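Local coordinates for protein DNA polymerase III, beta subunit (Thermotoga maritima, PDB 1VPK) that probably tethers DNA polymerases and other proteins to DNA for processive replication, as a ring-shaped head-to-tail homodimer around the duplex, at residues A[76-81]-A[101-106]; A[107-112]-A[116-121]. All coordinates share one frame; numbering follows the deposited sequence. Where two conformers were deposited one is given.

Contact 1 (A[76-81]-A[101-106])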
loop_
_atom_site.group_PDB
_atom_site.type_symbol
_atom_site.label_atom_id
_atom_site.label_comp_id
_atom_site.label_asym_id
_atom_site.label_seq_id
_atom_site.Cartn_x
_atom_site.Cartn_y
_atom_site.Cartn_z
ATOM N N GLY A 76 41.612 1.585 -13.629
ATOM C CA GLY A 76 41.175 1.199 -14.955
ATOM C C GLY A 76 40.272 2.184 -15.676
ATOM O O GLY A 76 40.111 3.345 -15.274
ATOM N N GLU A 77 39.689 1.700 -16.769
ATOM C CA GLU A 77 38.859 2.479 -17.652
ATOM C C GLU A 77 37.738 1.593 -18.152
ATOM O O GLU A 77 37.979 0.488 -18.623
ATOM C CB GLU A 77 39.679 2.956 -18.839
ATOM C CG GLU A 77 38.963 3.959 -19.767
ATOM C CD GLU A 77 39.923 4.612 -20.782
ATOM O OE1 GLU A 77 41.119 4.252 -20.792
ATOM O OE2 GLU A 77 39.495 5.487 -21.576
ATOM N N ALA A 78 36.513 2.080 -18.067
ATOM C CA ALA A 78 35.365 1.364 -18.625
ATOM C C ALA A 78 34.236 2.372 -18.912
ATOM O O ALA A 78 34.206 3.465 -18.336
ATOM C CB ALA A 78 34.908 0.263 -17.657
ATOM N N ARG A 79 33.346 2.024 -19.846
ATOM C CA ARG A 79 32.132 2.833 -20.131
ATOM C C ARG A 79 31.104 1.794 -20.602
ATOM O O ARG A 79 31.329 1.138 -21.610
ATOM C CB ARG A 79 32.393 3.894 -21.215
ATOM C CG ARG A 79 31.306 4.952 -21.357
ATOM C CD ARG A 79 31.657 6.108 -22.410
ATOM N NE ARG A 79 30.682 7.238 -22.303
ATOM C CZ ARG A 79 29.553 7.354 -23.010
ATOM N NH1 ARG A 79 29.205 6.430 -23.888
ATOM N NH2 ARG A 79 28.729 8.366 -22.813
ATOM N N PHE A 80 30.021 1.605 -19.856
ATOM C CA PHE A 80 29.014 0.578 -20.189
ATOM C C PHE A 80 27.708 0.973 -19.532
ATOM O O PHE A 80 27.657 1.882 -18.690
ATOM C CB PHE A 80 29.476 -0.820 -19.732
ATOM C CG PHE A 80 29.773 -0.896 -18.251
ATOM C CD1 PHE A 80 28.784 -1.195 -17.320
ATOM C CD2 PHE A 80 31.040 -0.605 -17.784
ATOM C CE1 PHE A 80 29.063 -1.192 -15.966
ATOM C CE2 PHE A 80 31.326 -0.653 -16.437
ATOM C CZ PHE A 80 30.355 -0.945 -15.533
ATOM N N VAL A 81 26.638 0.278 -19.913
ATOM C CA VAL A 81 25.323 0.547 -19.360
ATOM C C VAL A 81 24.874 -0.722 -18.626
ATOM O O VAL A 81 25.169 -1.850 -19.075
ATOM C CB VAL A 81 24.365 1.001 -20.476
ATOM C CG1 VAL A 81 22.957 1.279 -19.979
ATOM C CG2 VAL A 81 24.933 2.256 -21.157
ATOM N N LEU A 101 33.381 -3.196 -7.100
ATOM C CA LEU A 101 32.914 -3.364 -8.470
ATOM C C LEU A 101 34.078 -3.750 -9.372
ATOM O O LEU A 101 35.199 -3.243 -9.243
ATOM C CB LEU A 101 32.355 -2.086 -9.050
ATOM C CG LEU A 101 31.337 -1.268 -8.302
ATOM C CD1 LEU A 101 31.111 -0.025 -9.151
ATOM C CD2 LEU A 101 30.076 -2.085 -8.143
ATOM N N SER A 102 33.811 -4.669 -10.289
ATOM C CA SER A 102 34.840 -5.065 -11.234
ATOM C C SER A 102 34.145 -5.676 -12.419
ATOM O O SER A 102 32.934 -5.818 -12.413
ATOM C CB SER A 102 35.848 -6.043 -10.605
ATOM O OG SER A 102 35.232 -7.224 -10.109
ATOM N N LEU A 103 34.924 -6.027 -13.424
ATOM C CA LEU A 103 34.431 -6.712 -14.610
ATOM C C LEU A 103 35.011 -8.141 -14.691
ATOM O O LEU A 103 36.171 -8.381 -14.340
ATOM C CB LEU A 103 34.741 -5.903 -15.875
ATOM C CG LEU A 103 34.083 -4.515 -15.885
ATOM C CD1 LEU A 103 34.751 -3.624 -16.899
ATOM C CD2 LEU A 103 32.589 -4.526 -16.189
ATOM N N GLU A 104 34.169 -9.090 -15.077
ATOM C CA GLU A 104 34.602 -10.471 -15.338
ATOM C C GLU A 104 33.816 -10.812 -16.576
ATOM O O GLU A 104 32.601 -10.731 -16.564
ATOM C CB GLU A 104 34.275 -11.412 -14.153
ATOM C CG GLU A 104 34.410 -12.955 -14.430
ATOM C CD GLU A 104 34.292 -13.823 -13.136
ATOM O OE1 GLU A 104 34.449 -13.265 -12.005
ATOM O OE2 GLU A 104 34.056 -15.055 -13.262
ATOM N N GLY A 105 34.504 -11.116 -17.669
ATOM C CA GLY A 105 33.830 -11.309 -18.957
ATOM C C GLY A 105 33.095 -10.023 -19.326
ATOM O O GLY A 105 33.652 -8.943 -19.179
ATOM N N ASP A 106 31.841 -10.157 -19.764
ATOM C CA ASP A 106 30.945 -9.031 -20.150
ATOM C C ASP A 106 29.998 -8.642 -19.005
ATOM O O ASP A 106 28.955 -8.040 -19.224
ATOM C CB ASP A 106 30.079 -9.445 -21.355
ATOM C CG ASP A 106 30.913 -9.950 -22.569
ATOM O OD1 ASP A 106 32.038 -9.423 -22.789
ATOM O OD2 ASP A 106 30.439 -10.863 -23.310
#

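Contact 2 (A[107-112]-A[116-121])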
loop_
_atom_site.group_PDB
_atom_site.type_symbol
_atom_site.label_atom_id
_atom_site.label_comp_id
_atom_site.label_asym_id
_atom_site.label_seq_id
_atom_site.Cartn_x
_atom_site.Cartn_y
_atom_site.Cartn_z
ATOM N N ALA A 107 30.352 -9.038 -17.788
ATOM C CA ALA A 107 29.515 -8.824 -16.614
ATOM C C ALA A 107 30.150 -7.792 -15.696
ATOM O O ALA A 107 31.384 -7.770 -15.558
ATOM C CB ALA A 107 29.380 -10.157 -15.868
ATOM N N LEU A 108 29.318 -6.954 -15.071
ATOM C CA LEU A 108 29.700 -6.193 -13.903
ATOM C C LEU A 108 29.564 -7.098 -12.681
ATOM O O LEU A 108 28.495 -7.683 -12.454
ATOM C CB LEU A 108 28.783 -4.962 -13.721
ATOM C CG LEU A 108 29.009 -4.084 -12.474
ATOM C CD1 LEU A 108 30.350 -3.318 -12.544
ATOM C CD2 LEU A 108 27.837 -3.045 -12.285
ATOM N N VAL A 109 30.633 -7.208 -11.904
ATOM C CA VAL A 109 30.637 -7.999 -10.698
ATOM C C VAL A 109 30.578 -7.023 -9.530
ATOM O O VAL A 109 31.392 -6.106 -9.423
ATOM C CB VAL A 109 31.868 -8.901 -10.564
ATOM C CG1 VAL A 109 31.777 -9.688 -9.256
ATOM C CG2 VAL A 109 32.032 -9.796 -11.759
ATOM N N ILE A 110 29.572 -7.201 -8.676
ATOM C CA ILE A 110 29.312 -6.279 -7.537
ATOM C C ILE A 110 29.366 -7.153 -6.285
ATOM O O ILE A 110 28.496 -8.018 -6.094
ATOM C CB ILE A 110 27.916 -5.623 -7.609
ATOM C CG1 ILE A 110 27.664 -4.910 -8.958
ATOM C CG2 ILE A 110 27.736 -4.611 -6.502
ATOM C CD1 ILE A 110 26.780 -5.657 -9.884
ATOM N N SER A 111 30.374 -6.896 -5.442
ATOM C CA SER A 111 30.701 -7.703 -4.281
ATOM C C SER A 111 30.594 -6.871 -3.031
ATOM O O SER A 111 31.264 -5.812 -2.870
ATOM C CB SER A 111 32.130 -8.217 -4.365
ATOM O OG SER A 111 32.319 -8.845 -5.606
ATOM N N SER A 112 29.804 -7.384 -2.113
ATOM C CA SER A 112 29.622 -6.712 -0.865
ATOM C C SER A 112 29.380 -7.727 0.216
ATOM O O SER A 112 28.349 -8.370 0.259
ATOM C CB SER A 112 28.438 -5.776 -0.962
ATOM O OG SER A 112 28.349 -5.103 0.258
ATOM N N VAL A 116 27.478 -11.603 -3.930
ATOM C CA VAL A 116 28.068 -11.233 -5.207
ATOM C C VAL A 116 26.943 -11.315 -6.272
ATOM O O VAL A 116 26.264 -12.332 -6.419
ATOM C CB VAL A 116 29.293 -12.128 -5.585
ATOM C CG1 VAL A 116 29.925 -11.662 -6.910
ATOM C CG2 VAL A 116 30.324 -12.109 -4.507
ATOM N N PHE A 117 26.714 -10.169 -6.901
ATOM C CA PHE A 117 25.854 -10.000 -8.050
ATOM C C PHE A 117 26.762 -9.941 -9.297
ATOM O O PHE A 117 27.823 -9.332 -9.255
ATOM C CB PHE A 117 25.049 -8.719 -7.945
ATOM C CG PHE A 117 23.866 -8.774 -6.986
ATOM C CD1 PHE A 117 22.615 -9.183 -7.413
ATOM C CD2 PHE A 117 24.006 -8.328 -5.657
ATOM C CE1 PHE A 117 21.521 -9.202 -6.555
ATOM C CE2 PHE A 117 22.905 -8.335 -4.788
ATOM C CZ PHE A 117 21.667 -8.753 -5.238
ATOM N N ARG A 118 26.336 -10.604 -10.381
ATOM C CA ARG A 118 26.998 -10.523 -11.670
ATOM C C ARG A 118 25.930 -10.072 -12.660
ATOM O O ARG A 118 24.951 -10.749 -12.864
ATOM C CB ARG A 118 27.560 -11.869 -12.067
ATOM C CG ARG A 118 28.740 -12.252 -11.265
ATOM C CD ARG A 118 29.217 -13.627 -11.710
ATOM N NE ARG A 118 29.922 -14.412 -10.709
ATOM C CZ ARG A 118 29.428 -14.803 -9.527
ATOM N NH1 ARG A 118 28.217 -14.423 -9.083
ATOM N NH2 ARG A 118 30.181 -15.566 -8.752
ATOM N N ILE A 119 26.055 -8.835 -13.149
ATOM C CA ILE A 119 24.995 -8.214 -13.946
ATOM C C ILE A 119 25.529 -8.011 -15.367
ATOM O O ILE A 119 26.559 -7.406 -15.558
ATOM C CB ILE A 119 24.571 -6.853 -13.315
ATOM C CG1 ILE A 119 24.200 -7.021 -11.825
ATOM C CG2 ILE A 119 23.426 -6.245 -14.046
ATOM C CD1 ILE A 119 22.998 -7.922 -11.574
ATOM N N THR A 120 24.835 -8.555 -16.356
ATOM C CA THR A 120 25.208 -8.396 -17.757
ATOM C C THR A 120 25.180 -6.875 -18.191
ATOM O O THR A 120 24.297 -6.068 -17.829
ATOM C CB THR A 120 24.346 -9.429 -18.572
ATOM O OG1 THR A 120 23.100 -9.674 -17.888
ATOM C CG2 THR A 120 25.032 -10.763 -18.591
ATOM N N THR A 121 26.263 -6.445 -18.808
ATOM C CA THR A 121 26.348 -5.050 -19.229
ATOM C C THR A 121 25.818 -4.893 -20.638
ATOM O O THR A 121 25.827 -5.860 -21.410
ATOM C CB THR A 121 27.811 -4.549 -19.182
ATOM O OG1 THR A 121 28.600 -5.307 -20.115
ATOM C CG2 THR A 121 28.353 -4.724 -17.798
#

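Contact 1 (A[76-81]-A[101-106])
The Phe80 ring takes methyl CD2 of Leu103 over one face, set off-centre toward the CE2 side; Phe80 CE2 and Leu103 CD2 are 4.1 Å apart. Thr121 CG2 sits over that same face nearer the CD1 side. In the plane of the ring, at its edge, stands CB of Ala78, two residues earlier on the same strand and 3.9 Å from Phe80 CE2. Leu103 works as a fork: while CD2 goes to the ring, its other methyl, CD1, meets Ala78 CB at 4.0 Å. The Phe80 and Leu103 side chains slide past each other in opposite directions, which leaves CD2 over the ring face. With CG of Phe80 placed between its own backbone N and carbonyl carbon (chi1 57°), the ring stands out across the strand, leaning back enough for its CD2-CE2 edge to face the Ala78 methyl. No hydrogen bond crosses here. The backbones stay well apart, the CA atoms of Ala78 and Leu103 being 9.1 Å from each other, and across the segments only side chains meet. Met13 of strand 13-18 touches all three residues and adds to the same apolar patch. Arg79 leaves on the other side of its strand, where NH2 reaches the Phe127 carbonyl. Strand 78-83 pairs with strand 44-50 in one antiparallel sheet, whereas strand 98-104 pairs with strands 13-18 and 107-112 in another. The contact is therefore sheet-to-sheet apolar packing within the N-terminal domain of the bacterial beta subunit, part of the DNA-encircling ring fold.

Contact 2 (A[107-112]-A[116-121])
Ile110 and Ile119 meet on one face of an antiparallel beta hairpin formed by strands 107-112 and 116-120. Ile110 can be traced outward: its CB lies 4.1 Å from Phe117 O, CG1 (chi1 -54°) runs along its own strand toward Leu108, and the second torsion, 104°, turns CD1 to the partner strand. At the tip, CD1 touches Phe117 CB and presses against Ile119 CG1 at 3.5 Å, a tight contact in which the two side chains cross at a slant. Met90 of helix 87-91 packs against both Ile110 and Phe117. Beneath them the backbone ladder is regular. Leu108 and Ile119 form one hydrogen-bonded pair, Ile110 and Phe117 the next; Ile110 N to Phe117 O is nearly straight, 2.8 Å with 173° at the hydrogen. Ala107, Val109 and Ser111 belong to the opposite face with Val116, Arg118 and Thr120. There Val109 splits its methyls, CG1 going to Val116 CG1 at 3.6 Å and CG2 lying, in the conformer given, beside the Arg118 stem at CG. Residues 116-119 also pair with a strand of the second subunit, so the sheet runs on across the dimer interface. Past the last pair, Thr121 turns its side chain toward the start of strand 107-112, CG2 lying 3.7 Å from Leu108 N.

Running from the N terminus, the chain first leaves strand 78-83, passes through helix 87-91 and returns along strand 98-104, and contact 1 closes that long loop. A tight turn at Gly105 and Asp106 then leads directly into strand 107-112, and contact 2 closes the short hairpin at residues 113-115. The two loops follow in series, neither enclosing nor crossing the other. Ser102 O accepts a probable hydrogen bond from Val109 N, one of the backbone bonds that join strands 98-104 and 107-112 in one sheet. Asp106 O and Thr121 OG1, 2.9 Å apart, fasten the turn to the hairpin's end. Together the contacts tie the sheet of strand 78-83 to the sheet that reaches the second subunit.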